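Local coordinates for subtilisin-like protein (Prochloron didemni, PDB 3ZXY) that probably cleaves peptide bonds as the subtilisin-like serine protease domain of a longer protein linked to patellamide processing, at residues A[8-13]-A[72-77]; A[12-17]-A[108-113]; A[51-56]-A[196-201]; A[139-144]-A[212-217]. The protein carries 1 engineered substitution. All coordinates share one frame; numbering follows the deposited sequence.

Interaction 1 of 4, residues A[8-13]-A[72-77]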
loop_
_atom_site.group_PDB
_atom_site.type_symbol
_atom_site.label_atom_id
_atom_site.label_comp_id
_atom_site.label_asym_id
_atom_site.label_seq_id
_atom_site.Cartn_x
_atom_site.Cartn_y
_atom_site.Cartn_z
ATOM N N HIS A 8 -9.780 14.384 3.729
ATOM C CA HIS A 8 -8.918 14.397 4.906
ATOM C C HIS A 8 -9.433 13.545 6.036
ATOM O O HIS A 8 -8.684 13.251 6.952
ATOM C CB HIS A 8 -8.636 15.830 5.369
ATOM C CG HIS A 8 -9.806 16.517 6.020
ATOM N ND1 HIS A 8 -10.557 17.435 5.380
ATOM C CD2 HIS A 8 -10.300 16.453 7.329
ATOM C CE1 HIS A 8 -11.503 17.905 6.217
ATOM N NE2 HIS A 8 -11.345 17.299 7.404
ATOM N N ASN A 9 -10.697 13.129 5.989
ATOM C CA ASN A 9 -11.249 12.209 6.991
ATOM C C ASN A 9 -10.808 10.744 6.811
ATOM O O ASN A 9 -11.045 9.913 7.691
ATOM C CB ASN A 9 -12.777 12.285 7.008
ATOM C CG ASN A 9 -13.279 13.618 7.516
ATOM O OD1 ASN A 9 -13.981 14.354 6.819
ATOM N ND2 ASN A 9 -12.908 13.943 8.742
ATOM N N ILE A 10 -10.155 10.434 5.695
ATOM C CA ILE A 10 -9.617 9.095 5.454
ATOM C C ILE A 10 -8.142 9.076 5.816
ATOM O O ILE A 10 -7.364 9.897 5.329
ATOM C CB ILE A 10 -9.826 8.669 3.984
ATOM C CG1 ILE A 10 -11.322 8.652 3.682
ATOM C CG2 ILE A 10 -9.173 7.313 3.690
ATOM C CD1 ILE A 10 -12.169 7.761 4.578
ATOM N N ARG A 11 -7.767 8.113 6.652
ATOM C CA ARG A 11 -6.404 7.985 7.164
ATOM C C ARG A 11 -5.701 6.789 6.558
ATOM O O ARG A 11 -6.196 5.663 6.630
ATOM C CB ARG A 11 -6.435 7.874 8.690
ATOM C CG ARG A 11 -6.986 9.134 9.342
ATOM C CD ARG A 11 -7.297 8.945 10.815
ATOM N NE ARG A 11 -8.545 8.213 11.066
ATOM C CZ ARG A 11 -9.780 8.711 11.040
ATOM N NH1 ARG A 11 -10.043 9.998 10.750
ATOM N NH2 ARG A 11 -10.796 7.894 11.319
ATOM N N VAL A 12 -4.548 7.056 5.964
ATOM C CA VAL A 12 -3.735 6.031 5.318
ATOM C C VAL A 12 -2.404 5.977 6.059
ATOM O O VAL A 12 -1.695 6.979 6.133
ATOM C CB VAL A 12 -3.469 6.374 3.848
ATOM C CG1 VAL A 12 -2.649 5.288 3.180
ATOM C CG2 VAL A 12 -4.773 6.630 3.111
ATOM N N ALA A 13 -2.082 4.816 6.616
ATOM C CA ALA A 13 -0.811 4.612 7.313
ATOM C C ALA A 13 0.208 3.997 6.370
ATOM O O ALA A 13 -0.132 3.090 5.598
ATOM C CB ALA A 13 -1.004 3.721 8.517
ATOM N N PRO A 72 -3.520 12.990 -2.413
ATOM C CA PRO A 72 -2.782 14.023 -1.702
ATOM C C PRO A 72 -3.537 14.686 -0.566
ATOM O O PRO A 72 -2.901 15.304 0.287
ATOM C CB PRO A 72 -2.481 15.058 -2.797
ATOM C CG PRO A 72 -3.510 14.825 -3.844
ATOM C CD PRO A 72 -3.715 13.339 -3.830
ATOM N N GLN A 73 -4.869 14.617 -0.567
ATOM C CA GLN A 73 -5.656 15.257 0.486
ATOM C C GLN A 73 -6.031 14.338 1.646
ATOM O O GLN A 73 -6.601 14.794 2.631
ATOM C CB GLN A 73 -6.911 15.890 -0.111
ATOM C CG GLN A 73 -6.590 17.143 -0.887
ATOM C CD GLN A 73 -7.825 17.888 -1.333
ATOM O OE1 GLN A 73 -8.920 17.679 -0.801
ATOM N NE2 GLN A 73 -7.659 18.766 -2.312
ATOM N N CYS A 74 -5.713 13.050 1.557
ATOM C CA CYS A 74 -6.007 12.164 2.675
ATOM C C CYS A 74 -5.004 12.445 3.792
ATOM O O CYS A 74 -3.928 12.987 3.541
ATOM C CB CYS A 74 -5.931 10.698 2.236
ATOM S SG CYS A 74 -7.296 10.222 1.150
ATOM N N ARG A 75 -5.349 12.074 5.012
ATOM C CA ARG A 75 -4.417 12.195 6.140
ATOM C C ARG A 75 -3.462 11.014 6.180
ATOM O O ARG A 75 -3.892 9.857 6.097
ATOM C CB ARG A 75 -5.200 12.277 7.447
ATOM C CG ARG A 75 -5.618 13.685 7.831
ATOM C CD ARG A 75 -5.932 13.742 9.319
ATOM N NE ARG A 75 -4.783 13.316 10.124
ATOM C CZ ARG A 75 -4.848 12.752 11.331
ATOM N NH1 ARG A 75 -6.021 12.516 11.924
ATOM N NH2 ARG A 75 -3.727 12.409 11.952
ATOM N N GLY A 76 -2.163 11.308 6.260
ATOM C CA GLY A 76 -1.131 10.282 6.267
ATOM C C GLY A 76 -0.620 10.034 7.675
ATOM O O GLY A 76 -0.354 10.985 8.431
ATOM N N LEU A 77 -0.507 8.755 8.025
ATOM C CA LEU A 77 0.072 8.318 9.288
ATOM C C LEU A 77 1.361 7.593 8.957
ATOM O O LEU A 77 1.358 6.509 8.332
ATOM C CB LEU A 77 -0.884 7.420 10.076
ATOM C CG LEU A 77 -2.267 7.979 10.400
ATOM C CD1 LEU A 77 -3.113 6.890 11.041
ATOM C CD2 LEU A 77 -2.160 9.219 11.291
HETATM O O HOH W 1 -8.598 12.217 9.728
#
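R11 and R75 lie side by side, their side chains running the same way off one face of a pair of parallel strands. CG of R11 sits over a face of the R75 guanidinium, and R75 NH1 comes within 4.0 Å of R11 CD. The two planes are turned 51° apart, and NH1 of R11 stays 4.9 Å from NH1 of R75, a spacing that should ease the repulsion between like charges. A bend of the R11 chain at chi3 (-77°) brings its NH1 to a water. This water, in the plane of the R11 guanidinium at its edge, accepts from R11 NH1 at 2.8 Å. It donates to the carbonyl O of H8 and takes a further, weak bond from R75 NH1. CG of R75 also presses on that carbonyl, 3.2 Å from H8 O.

Beneath the arginines, I10 O accepts from R75 N, V12 N gives an almost straight bond of 2.9 Å to R75 O, and V12 O receives L77 N at 2.9 Å. This is the regular parallel pairing of neighbouring strands in the central sheet of the subtilase fold, here at 28° to each other. A13 CB meets L77 CB at 4.0 Å on the arginine face. On the reverse face C74 SG packs against I10 CB, while I10 and V12 continue onto helix 210-230.

Further out, R11 NE is bound by the carbonyl of G105. The R11 backbone N bonds to H107 ND1, and R75 NH2 has a weak bond to the hydroxyl of T32.

Interaction 2 of 4, residues A[12-17]-A[108-113]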
loop_
_atom_site.group_PDB
_atom_site.type_symbol
_atom_site.label_atom_id
_atom_site.label_comp_id
_atom_site.label_asym_id
_atom_site.label_seq_id
_atom_site.Cartn_x
_atom_site.Cartn_y
_atom_site.Cartn_z
ATOM N N VAL A 12 -4.548 7.056 5.964
ATOM C CA VAL A 12 -3.735 6.031 5.318
ATOM C C VAL A 12 -2.404 5.977 6.059
ATOM O O VAL A 12 -1.695 6.979 6.133
ATOM C CB VAL A 12 -3.469 6.374 3.848
ATOM C CG1 VAL A 12 -2.649 5.288 3.180
ATOM C CG2 VAL A 12 -4.773 6.630 3.111
ATOM N N ALA A 13 -2.082 4.816 6.616
ATOM C CA ALA A 13 -0.811 4.612 7.313
ATOM C C ALA A 13 0.208 3.997 6.370
ATOM O O ALA A 13 -0.132 3.090 5.598
ATOM C CB ALA A 13 -1.004 3.721 8.517
ATOM N N ILE A 14 1.434 4.509 6.424
ATOM C CA ILE A 14 2.558 3.988 5.665
ATOM C C ILE A 14 3.479 3.339 6.691
ATOM O O ILE A 14 4.058 4.027 7.524
ATOM C CB ILE A 14 3.342 5.115 4.953
ATOM C CG1 ILE A 14 2.419 5.953 4.067
ATOM C CG2 ILE A 14 4.524 4.535 4.164
ATOM C CD1 ILE A 14 1.784 5.190 2.931
ATOM N N LEU A 15 3.620 2.013 6.621
ATOM C CA LEU A 15 4.515 1.271 7.490
ATOM C C LEU A 15 5.703 0.903 6.630
ATOM O O LEU A 15 5.666 -0.061 5.865
ATOM C CB LEU A 15 3.829 0.018 8.037
ATOM C CG LEU A 15 2.946 0.236 9.270
ATOM C CD1 LEU A 15 1.863 1.293 9.079
ATOM C CD2 LEU A 15 2.338 -1.103 9.665
ATOM N N ASP A 16 6.751 1.692 6.726
ATOM C CA ASP A 16 7.869 1.557 5.817
ATOM C C ASP A 16 9.120 2.079 6.515
ATOM O O ASP A 16 9.221 2.049 7.740
ATOM C CB ASP A 16 7.569 2.301 4.496
ATOM C CG ASP A 16 8.238 1.651 3.300
ATOM O OD1 ASP A 16 9.468 1.764 3.184
ATOM O OD2 ASP A 16 7.542 1.004 2.483
ATOM N N GLY A 17 10.073 2.543 5.735
ATOM C CA GLY A 17 11.207 3.241 6.313
ATOM C C GLY A 17 10.863 4.664 6.677
ATOM O O GLY A 17 9.736 5.130 6.477
ATOM N N ILE A 108 -6.567 2.409 6.085
ATOM C CA ILE A 108 -5.741 1.626 5.181
ATOM C C ILE A 108 -4.339 1.618 5.762
ATOM O O ILE A 108 -3.872 2.645 6.272
ATOM C CB ILE A 108 -5.704 2.244 3.761
ATOM C CG1 ILE A 108 -7.071 2.153 3.098
ATOM C CG2 ILE A 108 -4.638 1.579 2.877
ATOM C CD1 ILE A 108 -7.255 3.186 2.008
ATOM N N ILE A 109 -3.705 0.449 5.723
ATOM C CA ILE A 109 -2.312 0.269 6.158
ATOM C C ILE A 109 -1.541 -0.272 4.956
ATOM O O ILE A 109 -1.804 -1.372 4.484
ATOM C CB ILE A 109 -2.221 -0.690 7.365
ATOM C CG1 ILE A 109 -2.963 -0.097 8.563
ATOM C CG2 ILE A 109 -0.756 -0.964 7.743
ATOM C CD1 ILE A 109 -3.028 -1.012 9.777
ATOM N N ASN A 110 -0.621 0.534 4.447
ATOM C CA ASN A 110 0.246 0.131 3.326
ATOM C C ASN A 110 1.497 -0.523 3.882
ATOM O O ASN A 110 2.233 0.102 4.644
ATOM C CB ASN A 110 0.628 1.373 2.510
ATOM C CG ASN A 110 1.446 1.052 1.266
ATOM O OD1 ASN A 110 0.896 0.985 0.165
ATOM N ND2 ASN A 110 2.759 0.817 1.426
ATOM N N ILE A 111 1.739 -1.771 3.496
ATOM C CA ILE A 111 2.987 -2.463 3.880
ATOM C C ILE A 111 3.684 -2.946 2.608
ATOM O O ILE A 111 3.391 -4.019 2.075
ATOM C CB ILE A 111 2.723 -3.640 4.826
ATOM C CG1 ILE A 111 1.967 -3.172 6.072
ATOM C CG2 ILE A 111 4.035 -4.324 5.210
ATOM C CD1 ILE A 111 1.709 -4.262 7.093
ATOM N N SER A 112 4.611 -2.132 2.137
ATOM C CA SER A 112 5.405 -2.443 0.956
ATOM C C SER A 112 6.589 -3.284 1.373
ATOM O O SER A 112 7.748 -2.879 1.217
ATOM C CB SER A 112 5.892 -1.171 0.288
ATOM O OG SER A 112 4.810 -0.492 -0.340
ATOM N N GLY A 113 6.308 -4.434 1.953
ATOM C CA GLY A 113 7.351 -5.335 2.417
ATOM C C GLY A 113 6.733 -6.621 2.890
ATOM O O GLY A 113 5.519 -6.777 2.862
HETATM O O HOH W 2 5.017 0.422 3.238
#
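The carboxamide of N110 and the carboxylate of D16 are the flat groups here, linked by a shared water. N110 lies alongside I14, whose CD1 is 4.0 Å from N110 CB, and its CG stands anti to the backbone N (chi1 -176°). From there ND2 donates to S112 OG at 3.0 Å, close to the amide plane, and also to the water, while OD1 is bonded to the hydroxyl of S218 on helix 210-230. With both ends of the amide engaged, its rotation is fixed. The carboxylate of D16 packs its OD2 against S112 CB at 3.5 Å and lies 2.7 Å from the same water through that oxygen. Its OD1 receives G17 N from the anti side, 18° out of plane, and is bonded to H51 ND1. The water accepts from S112 N as well and lies close to L15 O.

D16 is the predicted aspartate of the charge relay system. As in other subtilases, it lies toward the C-terminal end of a central parallel strand, here 11-16, with the histidine, H51, on helix 47-60, which packs on the N110 face of the sheet.

Three backbone bonds carry the pairing: A13 N to I108 O, N110 N to A13 O at 2.8 Å, and L15 N to N110 O at 3.1 Å. On the face away from N110, L15 lies slantwise over the neighbouring isoleucines; CD2 touches I109 CG2 at 3.6 Å and I111 CD1 at 4.1 Å. Helix 91-103 covers this face through A101 and I98. S112 is the centre of an inverse gamma turn, its OG bonded to the carbonyl of engineered A211.

Interaction 3 of 4, residues A[51-56]-A[196-201]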
loop_
_atom_site.group_PDB
_atom_site.type_symbol
_atom_site.label_atom_id
_atom_site.label_comp_id
_atom_site.label_asym_id
_atom_site.label_seq_id
_atom_site.Cartn_x
_atom_site.Cartn_y
_atom_site.Cartn_z
ATOM N N HIS A 51 13.409 4.021 0.514
ATOM C CA HIS A 51 12.237 3.191 0.264
ATOM C C HIS A 51 10.980 3.857 0.792
ATOM O O HIS A 51 9.974 4.006 0.071
ATOM C CB HIS A 51 12.486 1.834 0.927
ATOM C CG HIS A 51 11.612 0.722 0.430
ATOM N ND1 HIS A 51 10.419 0.450 0.989
ATOM C CD2 HIS A 51 11.824 -0.251 -0.546
ATOM C CE1 HIS A 51 9.871 -0.612 0.381
ATOM N NE2 HIS A 51 10.728 -1.049 -0.563
ATOM N N GLY A 52 11.018 4.307 2.040
ATOM C CA GLY A 52 9.848 4.897 2.677
ATOM C C GLY A 52 9.454 6.234 2.077
ATOM O O GLY A 52 8.270 6.505 1.892
ATOM N N THR A 53 10.438 7.077 1.761
ATOM C CA THR A 53 10.145 8.379 1.155
ATOM C C THR A 53 9.504 8.195 -0.222
ATOM O O THR A 53 8.532 8.893 -0.573
ATOM C CB THR A 53 11.424 9.223 1.047
ATOM O OG1 THR A 53 11.986 9.390 2.362
ATOM C CG2 THR A 53 11.153 10.590 0.411
ATOM N N HIS A 54 10.001 7.226 -0.985
ATOM C CA HIS A 54 9.457 6.944 -2.305
ATOM C C HIS A 54 8.033 6.449 -2.187
ATOM O O HIS A 54 7.119 6.989 -2.828
ATOM C CB HIS A 54 10.329 5.920 -3.002
ATOM C CG HIS A 54 10.103 5.830 -4.481
ATOM N ND1 HIS A 54 9.016 5.222 -5.011
ATOM C CD2 HIS A 54 10.861 6.289 -5.552
ATOM C CE1 HIS A 54 9.090 5.268 -6.349
ATOM N NE2 HIS A 54 10.204 5.929 -6.687
ATOM N N VAL A 55 7.814 5.435 -1.346
ATOM C CA VAL A 55 6.464 4.856 -1.148
ATOM C C VAL A 55 5.458 5.925 -0.682
ATOM O O VAL A 55 4.348 6.033 -1.224
ATOM C CB VAL A 55 6.522 3.661 -0.156
ATOM C CG1 VAL A 55 5.131 3.254 0.356
ATOM C CG2 VAL A 55 7.212 2.470 -0.808
ATOM N N ALA A 56 5.848 6.738 0.290
ATOM C CA ALA A 56 4.946 7.761 0.816
ATOM C C ALA A 56 4.607 8.766 -0.269
ATOM O O ALA A 56 3.443 9.195 -0.367
ATOM C CB ALA A 56 5.536 8.467 2.031
ATOM N N LEU A 196 7.528 6.752 -10.456
ATOM C CA LEU A 196 8.149 7.998 -9.969
ATOM C C LEU A 196 7.907 8.173 -8.472
ATOM O O LEU A 196 6.806 7.951 -7.972
ATOM C CB LEU A 196 7.564 9.192 -10.723
ATOM C CG LEU A 196 8.184 10.563 -10.437
ATOM C CD1 LEU A 196 9.644 10.637 -10.865
ATOM C CD2 LEU A 196 7.349 11.626 -11.132
ATOM N N GLY A 197 8.956 8.537 -7.745
ATOM C CA GLY A 197 8.810 8.859 -6.334
ATOM C C GLY A 197 9.952 9.743 -5.873
ATOM O O GLY A 197 10.911 9.976 -6.604
ATOM N N ALA A 198 9.816 10.254 -4.657
ATOM C CA ALA A 198 10.779 11.158 -4.046
ATOM C C ALA A 198 12.000 10.459 -3.452
ATOM O O ALA A 198 11.907 9.324 -2.984
ATOM C CB ALA A 198 10.085 11.952 -2.948
ATOM N N LYS A 199 13.126 11.165 -3.474
ATOM C CA LYS A 199 14.380 10.728 -2.835
ATOM C C LYS A 199 14.628 11.553 -1.589
ATOM O O LYS A 199 14.498 12.776 -1.641
ATOM C CB LYS A 199 15.562 10.953 -3.765
ATOM C CG LYS A 199 15.580 10.034 -4.971
ATOM C CD LYS A 199 16.947 10.018 -5.642
ATOM C CE LYS A 199 17.326 11.363 -6.231
ATOM N NZ LYS A 199 18.690 11.325 -6.824
ATOM N N PRO A 200 15.023 10.914 -0.479
ATOM C CA PRO A 200 15.335 11.698 0.705
ATOM C C PRO A 200 16.465 12.675 0.428
ATOM O O PRO A 200 17.457 12.328 -0.208
ATOM C CB PRO A 200 15.724 10.652 1.756
ATOM C CG PRO A 200 15.986 9.403 1.002
ATOM C CD PRO A 200 15.184 9.468 -0.249
ATOM N N GLY A 201 16.286 13.903 0.891
ATOM C CA GLY A 201 17.259 14.954 0.670
ATOM C C GLY A 201 17.080 15.722 -0.625
ATOM O O GLY A 201 17.801 16.709 -0.868
#
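H54 and T53 belong to the His-Gly-Thr-His-Val-Ala sequence characteristic of subtilases, on the helix 47-60 that also carries H51, the predicted histidine of the charge relay system. They meet strand 196-198, one arm of a two-stranded antiparallel hairpin, at 122° to the helix.

The aromatic part of the contact is a CH-pi interaction. CA of G197 lies over a face of the H54 imidazole, 3.4 Å from its centroid and 17° off the normal. Because G197 has no side chain, the ring can settle directly on the strand backbone. H54 CG is anti to the backbone N (chi1 -164°), which carries the ring out over the strand.

Polar bonding within this region is directed to groups beyond the two segments. H54 NE2 lies 3.1 Å from G197 N without a suitable angle, and its bond goes instead to the carbonyl of E205 on the partner strand 204-207. The ring is further held by an edge-to-face contact with F212. The hydroxyl of T53 is bonded to the carbonyl of S49 and to D20 N, while A198 N reaches the hydroxyl of S57, one turn along the helix.

The apolar part belongs to T53, whose side chain points toward the 196-201 segment. T53 CB lies 4.0 Å from P200 CD, and the methyl T53 CG2 is 3.8 Å from A198 CB.

Interaction 4 of 4, residues A[139-144]-A[212-217]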
loop_
_atom_site.group_PDB
_atom_site.type_symbol
_atom_site.label_atom_id
_atom_site.label_comp_id
_atom_site.label_asym_id
_atom_site.label_seq_id
_atom_site.Cartn_x
_atom_site.Cartn_y
_atom_site.Cartn_z
ATOM N N LEU A 139 -8.101 -1.954 6.209
ATOM C CA LEU A 139 -7.577 -2.724 5.077
ATOM C C LEU A 139 -6.057 -2.684 5.014
ATOM O O LEU A 139 -5.464 -1.609 4.905
ATOM C CB LEU A 139 -8.136 -2.170 3.770
ATOM C CG LEU A 139 -7.590 -2.769 2.482
ATOM C CD1 LEU A 139 -7.892 -4.261 2.414
ATOM C CD2 LEU A 139 -8.183 -2.047 1.275
ATOM N N LEU A 140 -5.434 -3.858 5.085
ATOM C CA LEU A 140 -3.998 -3.987 4.903
ATOM C C LEU A 140 -3.752 -4.257 3.417
ATOM O O LEU A 140 -4.353 -5.170 2.854
ATOM C CB LEU A 140 -3.472 -5.142 5.770
ATOM C CG LEU A 140 -2.000 -5.088 6.181
ATOM C CD1 LEU A 140 -1.689 -6.062 7.317
ATOM C CD2 LEU A 140 -1.138 -5.352 4.973
ATOM N N VAL A 141 -2.898 -3.441 2.800
ATOM C CA VAL A 141 -2.529 -3.577 1.389
ATOM C C VAL A 141 -1.027 -3.885 1.418
ATOM O O VAL A 141 -0.243 -3.090 1.963
ATOM C CB VAL A 141 -2.803 -2.291 0.583
ATOM C CG1 VAL A 141 -2.471 -2.512 -0.884
ATOM C CG2 VAL A 141 -4.267 -1.850 0.729
ATOM N N ALA A 142 -0.616 -5.025 0.847
ATOM C CA ALA A 142 0.753 -5.524 1.044
ATOM C C ALA A 142 1.391 -6.036 -0.230
ATOM O O ALA A 142 0.727 -6.656 -1.061
ATOM C CB ALA A 142 0.782 -6.619 2.121
ATOM N N ALA A 143 2.702 -5.833 -0.340
ATOM C CA ALA A 143 3.456 -6.243 -1.522
ATOM C C ALA A 143 3.557 -7.761 -1.657
ATOM O O ALA A 143 3.901 -8.455 -0.698
ATOM C CB ALA A 143 4.864 -5.649 -1.473
ATOM N N ALA A 144 3.283 -8.261 -2.867
ATOM C CA ALA A 144 3.352 -9.695 -3.160
ATOM C C ALA A 144 4.763 -10.264 -3.070
ATOM O O ALA A 144 4.932 -11.468 -2.844
ATOM C CB ALA A 144 2.790 -9.969 -4.562
ATOM N N PHE A 212 6.330 -0.750 -4.983
ATOM C CA PHE A 212 5.909 0.524 -5.564
ATOM C C PHE A 212 4.532 0.431 -6.206
ATOM O O PHE A 212 3.789 1.422 -6.264
ATOM C CB PHE A 212 7.018 1.057 -6.474
ATOM C CG PHE A 212 8.336 1.018 -5.789
ATOM C CD1 PHE A 212 8.560 1.816 -4.683
ATOM C CD2 PHE A 212 9.275 0.075 -6.127
ATOM C CE1 PHE A 212 9.745 1.738 -3.980
ATOM C CE2 PHE A 212 10.459 -0.021 -5.428
ATOM C CZ PHE A 212 10.703 0.825 -4.362
ATOM N N ALA A 213 4.154 -0.770 -6.610
ATOM C CA ALA A 213 2.769 -1.057 -7.039
ATOM C C ALA A 213 1.803 -0.974 -5.861
ATOM O O ALA A 213 0.674 -0.504 -5.995
ATOM C CB ALA A 213 2.709 -2.454 -7.671
ATOM N N THR A 214 2.255 -1.441 -4.693
ATOM C CA THR A 214 1.432 -1.487 -3.484
ATOM C C THR A 214 0.801 -0.119 -3.135
ATOM O O THR A 214 -0.409 -0.051 -2.950
ATOM C CB THR A 214 2.229 -2.121 -2.323
ATOM O OG1 THR A 214 2.539 -3.473 -2.670
ATOM C CG2 THR A 214 1.449 -2.122 -1.018
ATOM N N PRO A 215 1.597 0.970 -3.055
ATOM C CA PRO A 215 1.011 2.276 -2.725
ATOM C C PRO A 215 0.072 2.833 -3.772
ATOM O O PRO A 215 -0.779 3.674 -3.440
ATOM C CB PRO A 215 2.232 3.177 -2.495
ATOM C CG PRO A 215 3.340 2.486 -3.199
ATOM C CD PRO A 215 3.070 1.029 -3.047
ATOM N N ILE A 216 0.196 2.396 -5.020
ATOM C CA ILE A 216 -0.767 2.801 -6.034
ATOM C C ILE A 216 -2.130 2.254 -5.641
ATOM O O ILE A 216 -3.147 2.962 -5.670
ATOM C CB ILE A 216 -0.355 2.347 -7.439
ATOM C CG1 ILE A 216 0.927 3.088 -7.860
ATOM C CG2 ILE A 216 -1.483 2.648 -8.436
ATOM C CD1 ILE A 216 1.504 2.659 -9.172
ATOM N N VAL A 217 -2.178 0.981 -5.272
ATOM C CA VAL A 217 -3.434 0.379 -4.807
ATOM C C VAL A 217 -3.926 1.021 -3.506
ATOM O O VAL A 217 -5.116 1.304 -3.369
ATOM C CB VAL A 217 -3.298 -1.160 -4.672
ATOM C CG1 VAL A 217 -4.538 -1.773 -4.027
ATOM C CG2 VAL A 217 -2.988 -1.787 -6.032
#
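T214 OG1 is the polar atom pressed into this interface, close against the backbone of A143: it lies 3.1 Å from A143 CA and 3.4 Å from A143 CB. A143 N is near too, but its N-H is badly angled for bonding. The hydroxyl instead bonds to the carbonyl of T210, one turn back in its own helix, so its polar need is met without the strand. OG1 stands anti to the carbonyl carbon (chi1 -63°), a setting that suits the bond backward and turns the other branch, CG2, to the strand as well. That methyl rests 3.6 Å from V141 O, so T214 straddles the end of the strand with the hydroxyl at A143 and the methyl at V141.

V141 supplies the apolar share. Its CG1 packs on the helix surface between T214 and V217, 3.8 Å from T214 O and 3.8 Å from V217 CG1, and the two valines cross at a slant. All the touching residues are buried. V164 of the adjoining strand 162-167 touches V141, T214 and V217 alike, and N110 of strand 108-111 meets T214 and P215.

The helix runs nearly antiparallel to the strand, at 158°, with 7.4 Å between the axes. It is kinked at P215, whose nitrogen makes no bond to the preceding turn. This central helix, lying on the parallel sheet and carrying in its first turn the predicted nucleophile position, is a hallmark of the subtilisin fold; its signature, Gly-Thr-Ser-Xaa-Ala-Xaa-Pro in subtilases, has the engineered A211 at the serine and includes T214 and P215.

The four contacts illustrate how a subtilase assembles its site around one parallel sheet. Interactions 1 and 2 lie on either side of strand 11-16, with centres about 12 Å apart, and interaction 4 continues through strand 139-143, neighbour of 108-111, its centre about 8 Å from that of interaction 2. Interaction 3 stands off the sheet, its centre about 13 Å from that of interaction 2, yet touches it through the D16 and H51 pair. F212 touches H54 and H51, tying interaction 4 to interaction 3. Along the chain, interactions 1 and 2 start together and both precede interaction 4, whereas interaction 3 alternates with all the others. Distant sequence segments thus bring the predicted triad positions together.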